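Local coordinates for N5-carboxyaminoimidazole ribonucleotide synthetase (PDB 3QFF), which probably catalyses the ATP-dependent carboxylation of aminoimidazole ribonucleotide with bicarbonate, giving N5-carboxyaminoimidazole ribonucleotide in purine biosynthesis, at residues L313-V317 and L361-I365; D288-T292 and G308-K314. All blocks are in the same frame, centred on the assembly; numbering follows the deposited sequence.

Interaction 1. Residues L313-V317 and L361-I365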
loop_
_atom_site.group_PDB
_atom_site.type_symbol
_atom_site.label_atom_id
_atom_site.label_comp_id
_atom_site.label_asym_id
_atom_site.label_seq_id
_atom_site.Cartn_x
_atom_site.Cartn_y
_atom_site.Cartn_z
ATOM N N LEU A 313 -8.164 -0.943 -12.226
ATOM C CA LEU A 313 -7.990 0.478 -12.515
ATOM C C LEU A 313 -7.002 0.736 -13.651
ATOM O O LEU A 313 -7.070 1.774 -14.301
ATOM C CB LEU A 313 -7.571 1.239 -11.250
ATOM C CG LEU A 313 -8.554 1.219 -10.071
ATOM C CD1 LEU A 313 -8.020 2.069 -8.919
ATOM C CD2 LEU A 313 -9.947 1.687 -10.492
ATOM N N LYS A 314 -6.090 -0.204 -13.877
ATOM C CA LYS A 314 -5.177 -0.168 -15.026
ATOM C C LYS A 314 -4.750 -1.591 -15.394
ATOM O O LYS A 314 -4.594 -2.432 -14.505
ATOM C CB LYS A 314 -3.942 0.702 -14.708
ATOM C CG LYS A 314 -3.102 1.131 -15.947
ATOM C CD LYS A 314 -2.640 2.582 -15.835
ATOM C CE LYS A 314 -1.505 2.902 -16.816
ATOM N NZ LYS A 314 -0.960 4.278 -16.563
ATOM N N PRO A 315 -4.550 -1.870 -16.703
ATOM C CA PRO A 315 -4.009 -3.177 -17.088
ATOM C C PRO A 315 -2.581 -3.390 -16.547
ATOM O O PRO A 315 -1.816 -2.429 -16.400
ATOM C CB PRO A 315 -4.042 -3.135 -18.627
ATOM C CG PRO A 315 -5.124 -2.146 -18.956
ATOM C CD PRO A 315 -5.007 -1.096 -17.875
ATOM N N VAL A 316 -2.236 -4.638 -16.242
ATOM C CA VAL A 316 -1.016 -4.939 -15.510
ATOM C C VAL A 316 -0.410 -6.272 -15.935
ATOM O O VAL A 316 -1.125 -7.232 -16.270
ATOM C CB VAL A 316 -1.270 -4.898 -13.950
ATOM C CG1 VAL A 316 -2.441 -5.819 -13.557
ATOM C CG2 VAL A 316 0.012 -5.251 -13.133
ATOM N N VAL A 317 0.914 -6.325 -15.944
ATOM C CA VAL A 317 1.632 -7.596 -16.009
ATOM C C VAL A 317 2.474 -7.691 -14.764
ATOM O O VAL A 317 3.378 -6.866 -14.545
ATOM C CB VAL A 317 2.543 -7.711 -17.278
ATOM C CG1 VAL A 317 3.407 -8.965 -17.233
ATOM C CG2 VAL A 317 1.677 -7.714 -18.532
ATOM N N LEU A 361 2.468 -1.603 -15.078
ATOM C CA LEU A 361 1.187 -1.002 -15.414
ATOM C C LEU A 361 1.262 -0.281 -16.754
ATOM O O LEU A 361 2.224 0.443 -17.024
ATOM C CB LEU A 361 0.769 -0.019 -14.311
ATOM C CG LEU A 361 -0.265 -0.425 -13.247
ATOM C CD1 LEU A 361 0.085 -1.711 -12.522
ATOM C CD2 LEU A 361 -0.418 0.710 -12.254
ATOM N N ASN A 362 0.257 -0.494 -17.601
ATOM C CA ASN A 362 0.189 0.149 -18.915
ATOM C C ASN A 362 -1.226 0.079 -19.455
ATOM O O ASN A 362 -1.944 -0.896 -19.194
ATOM C CB ASN A 362 1.173 -0.503 -19.907
ATOM C CG ASN A 362 1.522 0.417 -21.075
ATOM O OD1 ASN A 362 0.769 0.540 -22.037
ATOM N ND2 ASN A 362 2.663 1.079 -20.978
ATOM N N ASP A 363 -1.632 1.107 -20.203
ATOM C CA ASP A 363 -2.939 1.099 -20.872
ATOM C C ASP A 363 -3.048 -0.051 -21.866
ATOM O O ASP A 363 -4.135 -0.561 -22.110
ATOM C CB ASP A 363 -3.204 2.418 -21.603
ATOM C CG ASP A 363 -3.500 3.575 -20.662
ATOM O OD1 ASP A 363 -3.102 4.709 -20.999
ATOM O OD2 ASP A 363 -4.127 3.366 -19.593
ATOM N N ASN A 364 -1.921 -0.450 -22.444
ATOM C CA ASN A 364 -1.908 -1.563 -23.394
ATOM C C ASN A 364 -1.097 -2.739 -22.846
ATOM O O ASN A 364 0.096 -2.614 -22.548
ATOM C CB ASN A 364 -1.423 -1.084 -24.784
ATOM C CG ASN A 364 -1.346 -2.209 -25.826
ATOM O OD1 ASN A 364 -1.045 -3.363 -25.508
ATOM N ND2 ASN A 364 -1.597 -1.860 -27.088
ATOM N N ILE A 365 -1.756 -3.889 -22.707
ATOM C CA ILE A 365 -1.108 -5.073 -22.133
ATOM C C ILE A 365 0.133 -5.545 -22.904
ATOM O O ILE A 365 1.128 -5.971 -22.298
ATOM C CB ILE A 365 -2.116 -6.234 -21.926
ATOM C CG1 ILE A 365 -2.859 -6.056 -20.602
ATOM C CG2 ILE A 365 -1.414 -7.597 -21.936
ATOM C CD1 ILE A 365 -1.977 -6.215 -19.359
HETATM O O HOH W 1 -3.286 5.540 -17.148
#
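One backbone hydrogen bond carries the polar side of this contact: N362 N donates to P315 O at 3.1 Å, nearly in line (169°). The same carbonyl oxygen also receives a CA-H...O contact from L361 CA at 3.5 Å; L361 is the last residue of strand 354-361 and N362 the first beyond it. Next to it V316 and L361 form an antiparallel non-hydrogen-bonded pair, with CA atoms 4.5 Å apart. The strongest polar partner of K314 is E291 of the second subunit, a salt bridge; toward D363 its ammonium group is linked through a water, 2.7 Å from K314 NZ and in a long, weak bond 3.4 Å from D363 OD2. Beyond the strand end the chain of 361-365 turns: N362 OD1 accepts from N364 N (2.9 Å), an Asx turn, and N364 then occupies the N-cap of the following helix. This turn brings I365 back over the other segment, where its CG1 meets P315 CB at 3.7 Å and its CD1 meets V317 CG2 at 4.0 Å. V316 CG2 and L361 CD1 pack at 3.6 Å. The contact thus joins the start of strand 316-322 to the end of strand 354-361, with V317 resting on helix 365-374, I365 on strand 223-229, and V316 and L361 against A289 of helix 286-289.

Interaction 2. Residues D288-T292 and G308-K314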
loop_
_atom_site.group_PDB
_atom_site.type_symbol
_atom_site.label_atom_id
_atom_site.label_comp_id
_atom_site.label_asym_id
_atom_site.label_seq_id
_atom_site.Cartn_x
_atom_site.Cartn_y
_atom_site.Cartn_z
ATOM N N ASP A 288 -1.149 -3.019 -7.106
ATOM C CA ASP A 288 -0.938 -1.777 -7.846
ATOM C C ASP A 288 -2.047 -1.458 -8.845
ATOM O O ASP A 288 -2.241 -0.300 -9.204
ATOM C CB ASP A 288 0.456 -1.791 -8.502
ATOM C CG ASP A 288 1.578 -1.850 -7.468
ATOM O OD1 ASP A 288 1.686 -0.896 -6.661
ATOM O OD2 ASP A 288 2.338 -2.850 -7.440
ATOM N N ALA A 289 -2.799 -2.473 -9.259
ATOM C CA ALA A 289 -3.734 -2.300 -10.384
ATOM C C ALA A 289 -5.213 -2.324 -10.016
ATOM O O ALA A 289 -6.053 -2.007 -10.866
ATOM C CB ALA A 289 -3.461 -3.331 -11.464
ATOM N N CYS A 290 -5.534 -2.708 -8.777
ATOM C CA CYS A 290 -6.932 -2.773 -8.344
ATOM C C CYS A 290 -7.232 -1.781 -7.246
ATOM O O CYS A 290 -6.341 -1.292 -6.562
ATOM C CB CYS A 290 -7.306 -4.180 -7.865
ATOM S SG CYS A 290 -7.424 -5.375 -9.176
ATOM N N GLU A 291 -8.519 -1.528 -7.058
ATOM C CA GLU A 291 -8.988 -0.613 -6.038
ATOM C C GLU A 291 -8.637 -1.055 -4.596
ATOM O O GLU A 291 -8.383 -0.206 -3.740
ATOM C CB GLU A 291 -10.489 -0.402 -6.232
ATOM C CG GLU A 291 -11.009 0.806 -5.524
ATOM C CD GLU A 291 -12.420 1.145 -5.931
ATOM O OE1 GLU A 291 -13.191 1.558 -5.035
ATOM O OE2 GLU A 291 -12.754 0.981 -7.133
ATOM N N THR A 292 -8.611 -2.369 -4.343
ATOM C CA THR A 292 -8.129 -2.956 -3.078
ATOM C C THR A 292 -7.198 -4.112 -3.417
ATOM O O THR A 292 -7.476 -4.861 -4.338
ATOM C CB THR A 292 -9.296 -3.577 -2.238
ATOM O OG1 THR A 292 -10.414 -2.689 -2.207
ATOM C CG2 THR A 292 -8.844 -3.859 -0.789
ATOM N N GLY A 308 -13.568 -4.032 0.283
ATOM C CA GLY A 308 -13.336 -2.964 -0.686
ATOM C C GLY A 308 -13.682 -3.388 -2.104
ATOM O O GLY A 308 -13.969 -4.553 -2.356
ATOM N N GLU A 309 -13.659 -2.445 -3.030
ATOM C CA GLU A 309 -13.943 -2.759 -4.437
ATOM C C GLU A 309 -12.782 -3.480 -5.127
ATOM O O GLU A 309 -11.627 -3.336 -4.723
ATOM C CB GLU A 309 -14.387 -1.499 -5.204
ATOM C CG GLU A 309 -15.605 -0.790 -4.563
ATOM C CD GLU A 309 -16.778 -1.746 -4.266
ATOM O OE1 GLU A 309 -17.088 -2.602 -5.117
ATOM O OE2 GLU A 309 -17.399 -1.637 -3.184
ATOM N N THR A 310 -13.090 -4.261 -6.160
ATOM C CA THR A 310 -12.061 -5.056 -6.847
ATOM C C THR A 310 -11.836 -4.644 -8.298
ATOM O O THR A 310 -11.209 -5.386 -9.072
ATOM C CB THR A 310 -12.411 -6.536 -6.851
ATOM O OG1 THR A 310 -13.667 -6.701 -7.513
ATOM C CG2 THR A 310 -12.490 -7.071 -5.428
ATOM N N ASN A 311 -12.353 -3.474 -8.662
ATOM C CA ASN A 311 -12.195 -2.920 -10.000
ATOM C C ASN A 311 -10.753 -2.867 -10.447
ATOM O O ASN A 311 -9.869 -2.460 -9.679
ATOM C CB ASN A 311 -12.764 -1.506 -10.049
ATOM C CG ASN A 311 -14.240 -1.468 -9.728
ATOM O OD1 ASN A 311 -15.037 -2.169 -10.356
ATOM N ND2 ASN A 311 -14.616 -0.655 -8.749
ATOM N N LEU A 312 -10.528 -3.271 -11.692
ATOM C CA LEU A 312 -9.237 -3.119 -12.334
ATOM C C LEU A 312 -9.119 -1.667 -12.803
ATOM O O LEU A 312 -9.886 -1.224 -13.666
ATOM C CB LEU A 312 -9.085 -4.073 -13.523
ATOM C CG LEU A 312 -7.671 -4.055 -14.137
ATOM C CD1 LEU A 312 -6.640 -4.694 -13.201
ATOM C CD2 LEU A 312 -7.636 -4.711 -15.478
ATOM N N LEU A 313 -8.164 -0.943 -12.226
ATOM C CA LEU A 313 -7.990 0.478 -12.515
ATOM C C LEU A 313 -7.002 0.736 -13.651
ATOM O O LEU A 313 -7.070 1.774 -14.301
ATOM C CB LEU A 313 -7.571 1.239 -11.250
ATOM C CG LEU A 313 -8.554 1.219 -10.071
ATOM C CD1 LEU A 313 -8.020 2.069 -8.919
ATOM C CD2 LEU A 313 -9.947 1.687 -10.492
ATOM N N LYS A 314 -6.090 -0.204 -13.877
ATOM C CA LYS A 314 -5.177 -0.168 -15.026
ATOM C C LYS A 314 -4.750 -1.591 -15.394
ATOM O O LYS A 314 -4.594 -2.432 -14.505
ATOM C CB LYS A 314 -3.942 0.702 -14.708
ATOM C CG LYS A 314 -3.102 1.131 -15.947
ATOM C CD LYS A 314 -2.640 2.582 -15.835
ATOM C CE LYS A 314 -1.505 2.902 -16.816
ATOM N NZ LYS A 314 -0.960 4.278 -16.563
#
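Three main-chain acceptors of these two antiparallel-running segments are satisfied across the contact. A289 O, at the end of helix 286-289, takes the amide of L313 (L313 N to A289 O, 2.7 Å); N311 O takes that of E291 (E291 N to N311 O, 3.1 Å); and E309 O takes the hydroxyl of T292 (T292 OG1 to E309 O, 2.9 Å). The first two bonds flank C290 and L312, whose backbones form a single bridge with CA atoms 4.6 Å apart, and C290 CA adds a CA-H...O contact to N311 O at 3.2 Å. The carboxylate of E291 is shared between chains: E291 OE2 accepts from N311 ND2 at 3.0 Å and makes a salt bridge with K314 of the second subunit, while OE1 is hydrogen-bonded to Y340 of that subunit, whose hydroxyl also meets the amide of E309. In return, K314 here pairs with E291 of the second subunit. The CA-to-CB bond of T310 points away from 288-292, and its hydroxyl is hydrogen-bonded to the carbonyl oxygen of V211. Not every group is served: N311 N and K314 O are buried without a partner in the model. G308 CA lies 3.3 Å from T292 OG1, leaving no room for a CB. Around the bridge, L312 CD1 packs on A289 CB (3.9 Å) and C290 SG (4.2 Å), the cysteine also touching F212 of strand 209-220. The arrangement is an isolated beta bridge between two connecting loops, set at the dimer interface, where E291 and K314 each pair with the second subunit.

From the N terminus, the chain first reaches 288-292, leaves through helix 294-303 and returns at 308-314, so interaction 2 closes a short, mainly helical loop. L313 and K314 belong to both contacts, and there interaction 1 begins; its wider loop runs through strands 316-322, 339-343 and 354-361 before closing at 361-365. The loops therefore follow one another, overlapping at these two residues, and neither nests in the other. Their centres are about 12 Å apart, and they touch directly, V316 CG1 lying 3.4 Å from A289 CB. Together they tie helix 286-289, in the ATP-grasp part of the chain, to the C-terminal strands beside the second subunit.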